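Local coordinates for protein BfpC (Escherichia coli, PDB 3VHJ) that takes part in type IV pilus biogenesis as a membrane protein, of which this is the N-terminal cytoplasmic domain, at residues N36-S48 / F58-G70. The protein carries 1 engineered substitution. Residues are numbered along the deposited sequence; the frame is centred on the assembly and turned at random.
Sequences NKSLTLMSSKLYS and FAVGDKNIGHKRG
Ser-44 OG donates to Gly-61 O at 2.7 Å, coming in tilted from the carbonyl plane, and Ser-44 OG in turn accepts from Leu-46 N, two residues on, an ST turn. The hydroxyl reaches the facing chain because chi1 (174°) sets OG anti to the backbone N. Without the hydroxyl, as with an alanine here, Gly-61 O would probably lose this donor and Leu-46 N its acceptor, setting the turn free to shift. Gly-61 N returns a bond to Leu-46 O, 2.9 Å long and from above that carbonyl plane. Further along, Ser-48 and Ala-59 form a hydrogen-bonded pair, while Tyr-47 and Val-60 are a non-hydrogen-bonded pair with CA atoms 4.5 Å apart. Strands 46-52 and 55-60 thus make an antiparallel beta hairpin, central in a four-stranded sheet, with helix 31-42 packed on the Val-60 face. There Val-60 CG2 lies 3.4 Å from Ser-38 OG and CG1 rests on Ser-44, while Leu-39 CD2 touches both methyls. A Schellman motif at Ser-43 ends the helix and turns the chain toward the strand. Leu-46 reaches the chain that follows strand 55-60: CD1 presses tightly on Lys-63 CG (3.4 Å), the two side chains crossing near a right angle, and touches His-67 CB; CD2 reaches Arg-69 N. Lys-63 NZ, 3.3 Å from Lys-45 NZ, is salt-bridged to Glu-163, which probably eases the repulsion. In the second shell, Asp-62 N donates to His-67 ND1 in the ring plane, tying together the loop's two ends, and NE2 hydrogen-bonds Val-18 O.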
loop_
_atom_site.group_PDB
_atom_site.type_symbol
_atom_site.label_atom_id
_atom_site.label_comp_id
_atom_site.label_asym_id
_atom_site.label_seq_id
_atom_site.Cartn_x
_atom_site.Cartn_y
_atom_site.Cartn_z
ATOM N N ASN A 36 12.923 9.344 8.966
ATOM C CA ASN A 36 13.557 9.055 10.237
ATOM C C ASN A 36 12.676 9.376 11.428
ATOM O O ASN A 36 12.757 8.706 12.458
ATOM C CB ASN A 36 14.889 9.794 10.329
ATOM C CG ASN A 36 16.003 9.036 9.651
ATOM O OD1 ASN A 36 16.437 7.989 10.137
ATOM N ND2 ASN A 36 16.466 9.546 8.521
ATOM N N LYS A 37 11.830 10.394 11.288
ATOM C CA LYS A 37 10.921 10.771 12.363
ATOM C C LYS A 37 9.859 9.688 12.492
ATOM O O LYS A 37 9.421 9.357 13.593
ATOM C CB LYS A 37 10.261 12.122 12.067
ATOM C CG LYS A 37 11.196 13.312 12.262
ATOM C CD LYS A 37 10.599 14.619 11.742
ATOM C CE LYS A 37 9.314 14.996 12.462
ATOM N NZ LYS A 37 8.779 16.299 11.977
ATOM N N SER A 38 9.456 9.131 11.356
ATOM C CA SER A 38 8.451 8.078 11.348
ATOM C C SER A 38 9.030 6.794 11.940
ATOM O O SER A 38 8.377 6.117 12.736
ATOM C CB SER A 38 7.967 7.828 9.916
ATOM O OG SER A 38 6.958 6.836 9.888
ATOM N N LEU A 39 10.258 6.462 11.552
ATOM C CA LEU A 39 10.920 5.262 12.066
ATOM C C LEU A 39 11.064 5.358 13.583
ATOM O O LEU A 39 10.844 4.384 14.303
ATOM C CB LEU A 39 12.304 5.105 11.433
ATOM C CG LEU A 39 12.348 4.676 9.964
ATOM C CD1 LEU A 39 13.756 4.823 9.437
ATOM C CD2 LEU A 39 11.872 3.235 9.835
ATOM N N THR A 40 11.440 6.538 14.062
ATOM C CA THR A 40 11.611 6.754 15.494
ATOM C C THR A 40 10.276 6.610 16.212
ATOM O O THR A 40 10.177 5.926 17.230
ATOM C CB THR A 40 12.184 8.156 15.774
ATOM O OG1 THR A 40 13.489 8.252 15.200
ATOM C CG2 THR A 40 12.278 8.410 17.280
ATOM N N LEU A 41 9.252 7.257 15.667
ATOM C CA LEU A 41 7.915 7.209 16.245
ATOM C C LEU A 41 7.349 5.796 16.306
ATOM O O LEU A 41 6.622 5.455 17.230
ATOM C CB LEU A 41 6.958 8.087 15.436
ATOM C CG LEU A 41 5.481 8.008 15.837
ATOM C CD1 LEU A 41 5.297 8.608 17.227
ATOM C CD2 LEU A 41 4.633 8.754 14.825
HETATM N N MSE A 42 7.681 4.973 15.320
HETATM C CA MSE A 42 7.163 3.611 15.282
HETATM C C MSE A 42 8.125 2.573 15.837
HETATM O O MSE A 42 7.806 1.386 15.872
HETATM C CB MSE A 42 6.797 3.240 13.843
HETATM C CG MSE A 42 5.844 4.218 13.174
HETATM SE SE MSE A 42 4.163 4.458 14.116
HETATM C CE MSE A 42 3.343 2.791 13.617
ATOM N N SER A 43 9.299 3.020 16.270
ATOM C CA SER A 43 10.313 2.114 16.795
ATOM C C SER A 43 10.554 1.010 15.768
ATOM O O SER A 43 10.582 -0.173 16.100
ATOM C CB SER A 43 9.855 1.508 18.127
ATOM O OG SER A 43 9.644 2.521 19.094
ATOM N N SER A 44 10.723 1.415 14.514
ATOM C CA SER A 44 10.950 0.482 13.420
ATOM C C SER A 44 12.276 0.750 12.725
ATOM O O SER A 44 12.782 1.874 12.748
ATOM C CB SER A 44 9.819 0.597 12.397
ATOM O OG SER A 44 10.084 -0.202 11.260
ATOM N N LYS A 45 12.834 -0.288 12.112
ATOM C CA LYS A 45 14.093 -0.163 11.383
ATOM C C LYS A 45 13.884 -0.527 9.913
ATOM O O LYS A 45 14.823 -0.495 9.126
ATOM C CB LYS A 45 15.156 -1.097 11.966
ATOM C CG LYS A 45 15.508 -0.852 13.420
ATOM C CD LYS A 45 16.782 -1.602 13.797
ATOM C CE LYS A 45 16.626 -3.114 13.670
ATOM N NZ LYS A 45 15.712 -3.665 14.707
ATOM N N LEU A 46 12.652 -0.876 9.558
ATOM C CA LEU A 46 12.320 -1.274 8.193
ATOM C C LEU A 46 11.722 -0.123 7.401
ATOM O O LEU A 46 10.758 0.506 7.833
ATOM C CB LEU A 46 11.333 -2.441 8.224
ATOM C CG LEU A 46 11.854 -3.728 8.872
ATOM C CD1 LEU A 46 10.734 -4.759 8.924
ATOM C CD2 LEU A 46 13.040 -4.266 8.074
ATOM N N TYR A 47 12.285 0.143 6.229
ATOM C CA TYR A 47 11.790 1.241 5.417
ATOM C C TYR A 47 12.101 1.075 3.937
ATOM O O TYR A 47 12.843 0.189 3.526
ATOM C CB TYR A 47 12.417 2.550 5.879
ATOM C CG TYR A 47 13.892 2.620 5.560
ATOM C CD1 TYR A 47 14.841 2.047 6.407
ATOM C CD2 TYR A 47 14.338 3.207 4.376
ATOM C CE1 TYR A 47 16.196 2.057 6.081
ATOM C CE2 TYR A 47 15.685 3.219 4.040
ATOM C CZ TYR A 47 16.608 2.644 4.893
ATOM O OH TYR A 47 17.938 2.640 4.547
ATOM N N SER A 48 11.528 1.967 3.146
ATOM C CA SER A 48 11.754 1.983 1.719
ATOM C C SER A 48 11.377 3.371 1.242
ATOM O O SER A 48 10.363 3.922 1.657
ATOM C CB SER A 48 10.889 0.940 1.014
ATOM O OG SER A 48 11.101 1.001 -0.381
ATOM N N PHE A 58 7.820 7.524 1.492
ATOM C CA PHE A 58 8.454 6.382 2.122
ATOM C C PHE A 58 7.457 5.469 2.815
ATOM O O PHE A 58 6.332 5.864 3.116
ATOM C CB PHE A 58 9.470 6.891 3.138
ATOM C CG PHE A 58 8.906 7.922 4.070
ATOM C CD1 PHE A 58 8.142 7.544 5.168
ATOM C CD2 PHE A 58 9.097 9.279 3.817
ATOM C CE1 PHE A 58 7.573 8.507 6.005
ATOM C CE2 PHE A 58 8.535 10.248 4.642
ATOM C CZ PHE A 58 7.770 9.862 5.740
ATOM N N ALA A 59 7.890 4.241 3.055
ATOM C CA ALA A 59 7.067 3.258 3.737
ATOM C C ALA A 59 7.841 2.770 4.957
ATOM O O ALA A 59 9.055 2.586 4.896
ATOM C CB ALA A 59 6.764 2.088 2.805
ATOM N N VAL A 60 7.143 2.584 6.069
ATOM C CA VAL A 60 7.778 2.080 7.283
ATOM C C VAL A 60 7.130 0.736 7.598
ATOM O O VAL A 60 5.905 0.637 7.669
ATOM C CB VAL A 60 7.595 3.058 8.468
ATOM C CG1 VAL A 60 8.029 2.397 9.773
ATOM C CG2 VAL A 60 8.449 4.302 8.232
ATOM N N GLY A 61 7.955 -0.296 7.768
ATOM C CA GLY A 61 7.437 -1.624 8.048
ATOM C C GLY A 61 7.215 -1.941 9.514
ATOM O O GLY A 61 7.711 -1.245 10.403
ATOM N N ASP A 62 6.455 -3.001 9.762
ATOM C CA ASP A 62 6.154 -3.443 11.119
ATOM C C ASP A 62 6.501 -4.919 11.240
ATOM O O ASP A 62 5.769 -5.773 10.748
ATOM C CB ASP A 62 4.671 -3.257 11.427
ATOM C CG ASP A 62 4.309 -3.689 12.842
ATOM O OD1 ASP A 62 5.191 -4.208 13.563
ATOM O OD2 ASP A 62 3.138 -3.510 13.227
ATOM N N LYS A 63 7.618 -5.218 11.891
ATOM C CA LYS A 63 8.039 -6.604 12.058
ATOM C C LYS A 63 7.009 -7.467 12.781
ATOM O O LYS A 63 7.022 -8.686 12.642
ATOM C CB LYS A 63 9.363 -6.669 12.821
ATOM C CG LYS A 63 10.545 -6.081 12.069
ATOM C CD LYS A 63 11.836 -6.293 12.842
ATOM C CE LYS A 63 13.032 -5.711 12.111
ATOM N NZ LYS A 63 14.290 -6.020 12.849
ATOM N N ASN A 64 6.125 -6.848 13.554
ATOM C CA ASN A 64 5.130 -7.620 14.287
ATOM C C ASN A 64 4.087 -8.277 13.399
ATOM O O ASN A 64 3.405 -9.207 13.829
ATOM C CB ASN A 64 4.443 -6.756 15.344
ATOM C CG ASN A 64 5.366 -6.412 16.498
ATOM O OD1 ASN A 64 6.228 -7.206 16.873
ATOM N ND2 ASN A 64 5.179 -5.234 17.076
ATOM N N ILE A 65 3.952 -7.799 12.164
ATOM C CA ILE A 65 2.995 -8.400 11.254
ATOM C C ILE A 65 3.701 -9.111 10.098
ATOM O O ILE A 65 3.124 -9.312 9.033
ATOM C CB ILE A 65 1.961 -7.363 10.718
ATOM C CG1 ILE A 65 2.647 -6.299 9.863
ATOM C CG2 ILE A 65 1.241 -6.691 11.898
ATOM C CD1 ILE A 65 1.663 -5.329 9.229
ATOM N N GLY A 66 4.963 -9.483 10.319
ATOM C CA GLY A 66 5.704 -10.230 9.317
ATOM C C GLY A 66 6.656 -9.510 8.384
ATOM O O GLY A 66 7.312 -10.155 7.568
ATOM N N HIS A 67 6.741 -8.190 8.484
ATOM C CA HIS A 67 7.640 -7.442 7.606
ATOM C C HIS A 67 9.094 -7.779 7.890
ATOM O O HIS A 67 9.487 -7.933 9.036
ATOM C CB HIS A 67 7.392 -5.942 7.761
ATOM C CG HIS A 67 6.073 -5.503 7.204
ATOM N ND1 HIS A 67 5.439 -4.350 7.607
ATOM C CD2 HIS A 67 5.282 -6.058 6.256
ATOM C CE1 HIS A 67 4.311 -4.212 6.932
ATOM N NE2 HIS A 67 4.192 -5.235 6.104
ATOM N N LYS A 68 9.886 -7.902 6.830
ATOM C CA LYS A 68 11.299 -8.237 6.961
ATOM C C LYS A 68 12.081 -7.592 5.826
ATOM O O LYS A 68 11.530 -7.315 4.760
ATOM C CB LYS A 68 11.500 -9.757 6.905
ATOM C CG LYS A 68 11.074 -10.516 8.159
ATOM C CD LYS A 68 11.064 -12.031 7.923
ATOM C CE LYS A 68 12.427 -12.572 7.496
ATOM N NZ LYS A 68 13.436 -12.530 8.590
ATOM N N ARG A 69 13.366 -7.351 6.066
ATOM C CA ARG A 69 14.233 -6.761 5.058
ATOM C C ARG A 69 14.158 -7.616 3.791
ATOM O O ARG A 69 14.046 -8.839 3.867
ATOM C CB ARG A 69 15.680 -6.723 5.570
ATOM C CG ARG A 69 16.656 -6.070 4.611
ATOM C CD ARG A 69 18.112 -6.246 5.045
ATOM N NE ARG A 69 19.034 -5.763 4.013
ATOM C CZ ARG A 69 19.238 -4.480 3.716
ATOM N NH1 ARG A 69 18.595 -3.527 4.374
ATOM N NH2 ARG A 69 20.080 -4.150 2.748
ATOM N N GLY A 70 14.199 -6.972 2.630
ATOM C CA GLY A 70 14.164 -7.707 1.378
ATOM C C GLY A 70 12.807 -7.918 0.730
ATOM O O GLY A 70 12.741 -8.316 -0.431
#